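Long-range contact in N-acetylcysteine deacetylase (Bacillus subtilis, PDB 1YSJ), which probably catalyses the metal-dependent deacetylation of N-acetylcysteine to cysteine and acetate, a step in using S-(2-succino)cysteine as a sulfur source: residues 99-104 / 119-124. The protein carries 1 engineered substitution. Sequence-based numbering, arbitrary orientation.
Sequences DALPIQ and MHACGH. With NI (nickel (II) ion), chain C; NI (nickel (II) ion), chain D.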
ATOM      1  N   ASP A  99     -33.300   3.089   2.568  1.00 45.00           N
ATOM      2  CA  ASP A  99     -32.344   2.214   1.867  1.00 44.54           C
ATOM      3  C   ASP A  99     -31.763   1.075   2.723  1.00 43.97           C
ATOM      4  O   ASP A  99     -31.614   1.208   3.934  1.00 42.92           O
ATOM      5  CB  ASP A  99     -31.212   3.039   1.231  1.00 43.61           C
ATOM      6  CG  ASP A  99     -30.377   3.807   2.257  1.00 45.52           C
ATOM      7  OD1 ASP A  99     -30.894   4.183   3.336  1.00 42.31           O
ATOM      8  OD2 ASP A  99     -29.188   4.053   1.963  1.00 47.97           O
ATOM      9  N   ALA A 100     -31.438  -0.039   2.067  1.00 44.33           N
ATOM     10  CA  ALA A 100     -30.837  -1.206   2.715  1.00 42.67           C
ATOM     11  C   ALA A 100     -29.333  -1.318   2.412  1.00 43.17           C
ATOM     12  O   ALA A 100     -28.717  -0.362   1.927  1.00 41.82           O
ATOM     13  CB  ALA A 100     -31.564  -2.462   2.296  1.00 42.38           C
ATOM     14  N   LEU A 101     -28.755  -2.489   2.680  1.00 43.15           N
ATOM     15  CA  LEU A 101     -27.302  -2.682   2.599  1.00 43.86           C
ATOM     16  C   LEU A 101     -26.868  -3.906   1.794  1.00 43.31           C
ATOM     17  O   LEU A 101     -27.588  -4.903   1.756  1.00 42.70           O
ATOM     18  CB  LEU A 101     -26.703  -2.754   4.006  1.00 42.33           C
ATOM     19  CG  LEU A 101     -26.568  -1.418   4.740  1.00 48.01           C
ATOM     20  CD1 LEU A 101     -26.540  -1.654   6.241  1.00 46.10           C
ATOM     21  CD2 LEU A 101     -25.337  -0.629   4.271  1.00 47.73           C
ATOM     22  N   PRO A 102     -25.680  -3.833   1.152  1.00 43.98           N
ATOM     23  CA  PRO A 102     -25.136  -4.963   0.387  1.00 44.01           C
ATOM     24  C   PRO A 102     -24.563  -6.057   1.294  1.00 45.13           C
ATOM     25  O   PRO A 102     -23.372  -6.380   1.218  1.00 45.76           O
ATOM     26  CB  PRO A 102     -24.028  -4.316  -0.448  1.00 44.09           C
ATOM     27  CG  PRO A 102     -23.547  -3.182   0.405  1.00 42.77           C
ATOM     28  CD  PRO A 102     -24.784  -2.658   1.096  1.00 43.79           C
ATOM     29  N   ILE A 103     -25.414  -6.620   2.146  1.00 45.28           N
ATOM     30  CA  ILE A 103     -25.006  -7.677   3.059  1.00 45.61           C
ATOM     31  C   ILE A 103     -25.997  -8.838   2.951  1.00 45.55           C
ATOM     32  O   ILE A 103     -27.201  -8.615   2.825  1.00 45.89           O
ATOM     33  CB  ILE A 103     -24.948  -7.172   4.527  1.00 46.51           C
ATOM     34  CG1 ILE A 103     -24.166  -5.859   4.634  1.00 45.11           C
ATOM     35  CG2 ILE A 103     -24.336  -8.237   5.440  1.00 46.22           C
ATOM     36  CD1 ILE A 103     -24.446  -5.065   5.895  1.00 45.54           C
ATOM     37  N   GLN A 104     -25.484 -10.066   2.987  1.00 43.68           N
ATOM     38  CA  GLN A 104     -26.323 -11.263   2.988  1.00 43.91           C
ATOM     39  C   GLN A 104     -26.947 -11.469   4.368  1.00 43.59           C
ATOM     40  O   GLN A 104     -26.237 -11.549   5.376  1.00 42.08           O
ATOM     41  CB  GLN A 104     -25.502 -12.497   2.575  1.00 43.02           C
ATOM     42  CG  GLN A 104     -26.227 -13.837   2.703  1.00 44.53           C
ATOM     43  CD  GLN A 104     -27.350 -14.013   1.687  1.00 46.71           C
ATOM     44  OE1 GLN A 104     -27.157 -13.798   0.488  1.00 48.56           O
ATOM     45  NE2 GLN A 104     -28.524 -14.421   2.164  1.00 39.98           N
HETATM   46  N   MSE A 119     -29.829  -6.658   2.420  1.00 42.47           N
HETATM   47  CA  MSE A 119     -30.531  -6.764   3.695  1.00 45.76           C
HETATM   48  C   MSE A 119     -30.723  -5.417   4.372  1.00 44.08           C
HETATM   49  O   MSE A 119     -29.829  -4.573   4.355  1.00 44.04           O
HETATM   50  CB  MSE A 119     -29.791  -7.705   4.652  1.00 43.41           C
HETATM   51  CG  MSE A 119     -30.265  -7.619   6.094  1.00 47.40           C
HETATM   52 SE   MSE A 119     -29.188  -8.603   7.382  1.00 55.61          SE
HETATM   53  CE  MSE A 119     -27.493  -8.485   6.511  1.00 57.07           C
ATOM     54  N   HIS A 120     -31.892  -5.245   4.984  1.00 43.93           N
ATOM     55  CA  HIS A 120     -32.150  -4.131   5.884  1.00 43.12           C
ATOM     56  C   HIS A 120     -31.496  -4.390   7.244  1.00 43.55           C
ATOM     57  O   HIS A 120     -32.180  -4.656   8.235  1.00 45.61           O
ATOM     58  CB  HIS A 120     -33.662  -3.902   6.030  1.00 42.66           C
ATOM     59  CG  HIS A 120     -34.224  -2.940   5.030  1.00 37.89           C
ATOM     60  ND1 HIS A 120     -33.877  -1.606   5.006  1.00 39.20           N
ATOM     61  CD2 HIS A 120     -35.113  -3.115   4.025  1.00 36.18           C
ATOM     62  CE1 HIS A 120     -34.521  -1.002   4.022  1.00 37.61           C
ATOM     63  NE2 HIS A 120     -35.275  -1.897   3.410  1.00 37.61           N
ATOM     64  N   ALA A 121     -30.168  -4.305   7.277  1.00 43.33           N
ATOM     65  CA  ALA A 121     -29.380  -4.620   8.471  1.00 43.04           C
ATOM     66  C   ALA A 121     -29.188  -3.416   9.399  1.00 42.28           C
ATOM     67  O   ALA A 121     -28.425  -3.479  10.363  1.00 41.83           O
ATOM     68  CB  ALA A 121     -28.026  -5.209   8.070  1.00 42.61           C
ATOM     69  N   CYS A 122     -29.885  -2.327   9.107  1.00 44.53           N
ATOM     70  CA  CYS A 122     -29.796  -1.119   9.920  1.00 44.37           C
ATOM     71  C   CYS A 122     -31.175  -0.653  10.414  1.00 43.61           C
ATOM     72  O   CYS A 122     -31.292   0.404  11.025  1.00 42.91           O
ATOM     73  CB  CYS A 122     -29.081  -0.013   9.139  1.00 43.32           C
ATOM     74  SG  CYS A 122     -28.210   1.193  10.177  1.00 47.00           S
ATOM     75  N   GLY A 123     -32.208  -1.451  10.141  1.00 44.23           N
ATOM     76  CA  GLY A 123     -33.568  -1.177  10.628  1.00 43.62           C
ATOM     77  C   GLY A 123     -34.328  -0.053   9.931  1.00 44.48           C
ATOM     78  O   GLY A 123     -35.292   0.473  10.481  1.00 45.40           O
ATOM     79  N   HIS A 124     -33.917   0.302   8.716  1.00 43.55           N
ATOM     80  CA  HIS A 124     -34.556   1.385   7.964  1.00 43.33           C
ATOM     81  C   HIS A 124     -35.966   1.018   7.508  1.00 44.38           C
ATOM     82  O   HIS A 124     -36.811   1.899   7.288  1.00 44.44           O
ATOM     83  CB  HIS A 124     -33.688   1.790   6.773  1.00 41.57           C
ATOM     84  CG  HIS A 124     -32.379   2.408   7.162  1.00 42.83           C
ATOM     85  ND1 HIS A 124     -31.565   3.058   6.258  1.00 45.04           N
ATOM     86  CD2 HIS A 124     -31.747   2.485   8.359  1.00 39.59           C
ATOM     87  CE1 HIS A 124     -30.483   3.494   6.878  1.00 43.12           C
ATOM     88  NE2 HIS A 124     -30.569   3.162   8.154  1.00 38.76           N
TER
HETATM   89 NI    NI C 381     -29.212   3.468   9.659  1.00 35.06          NI
HETATM   90 NI    NI D 382     -26.406   2.037   8.541  1.00 42.62          NI
HETATM   91  O   HOH W   1     -27.492   4.135   9.285  1.00 39.70           O
HETATM   92  O   HOH W   2     -29.736   5.645   9.264  0.50 29.47           O
HETATM   93  O   HOH W   3     -25.044   3.248  10.010  1.00 49.38           O
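Ile103 meets the selenomethionine Met119 through its CG2 branch, 3.3 Å from Met119 CE. The Met119 chain is extended as far as SE and bends there (chi3 30°), bringing CE round to the isoleucine. The other branch of Ile103 ends near Ala121 CB. Leu101 CD1 packs against Ala121 CB and, at 4.2 Å, Cys122 CB. Ala100 CB sits over the centre of one face of the His120 ring, a CH-pi contact of 3.7 Å to the centroid. A serine in place of His120 removes the ring and would probably leave a gap over Ala100 CB. Leu101 and Met119 form a single antiparallel bridge, with Leu101 N to Met119 O and Met119 N to Leu101 O both 2.9 Å. Both segments come from the long connection between strand 91-97 and helix 124-139, the second running into the helix at His124. It carries part of the M20 dinuclear metal site. Cys122 SG bridges the two nickel ions. His124 NE2 binds one of them at 2.0 Å, and Glu158, His182 and His374 add further ligands. Through its other nitrogen, ND1, His124 donates to Asp99 OD1 (3.2 Å), which lies in the ring plane. Ser48 and Glu158 N hold Asp99 OD2.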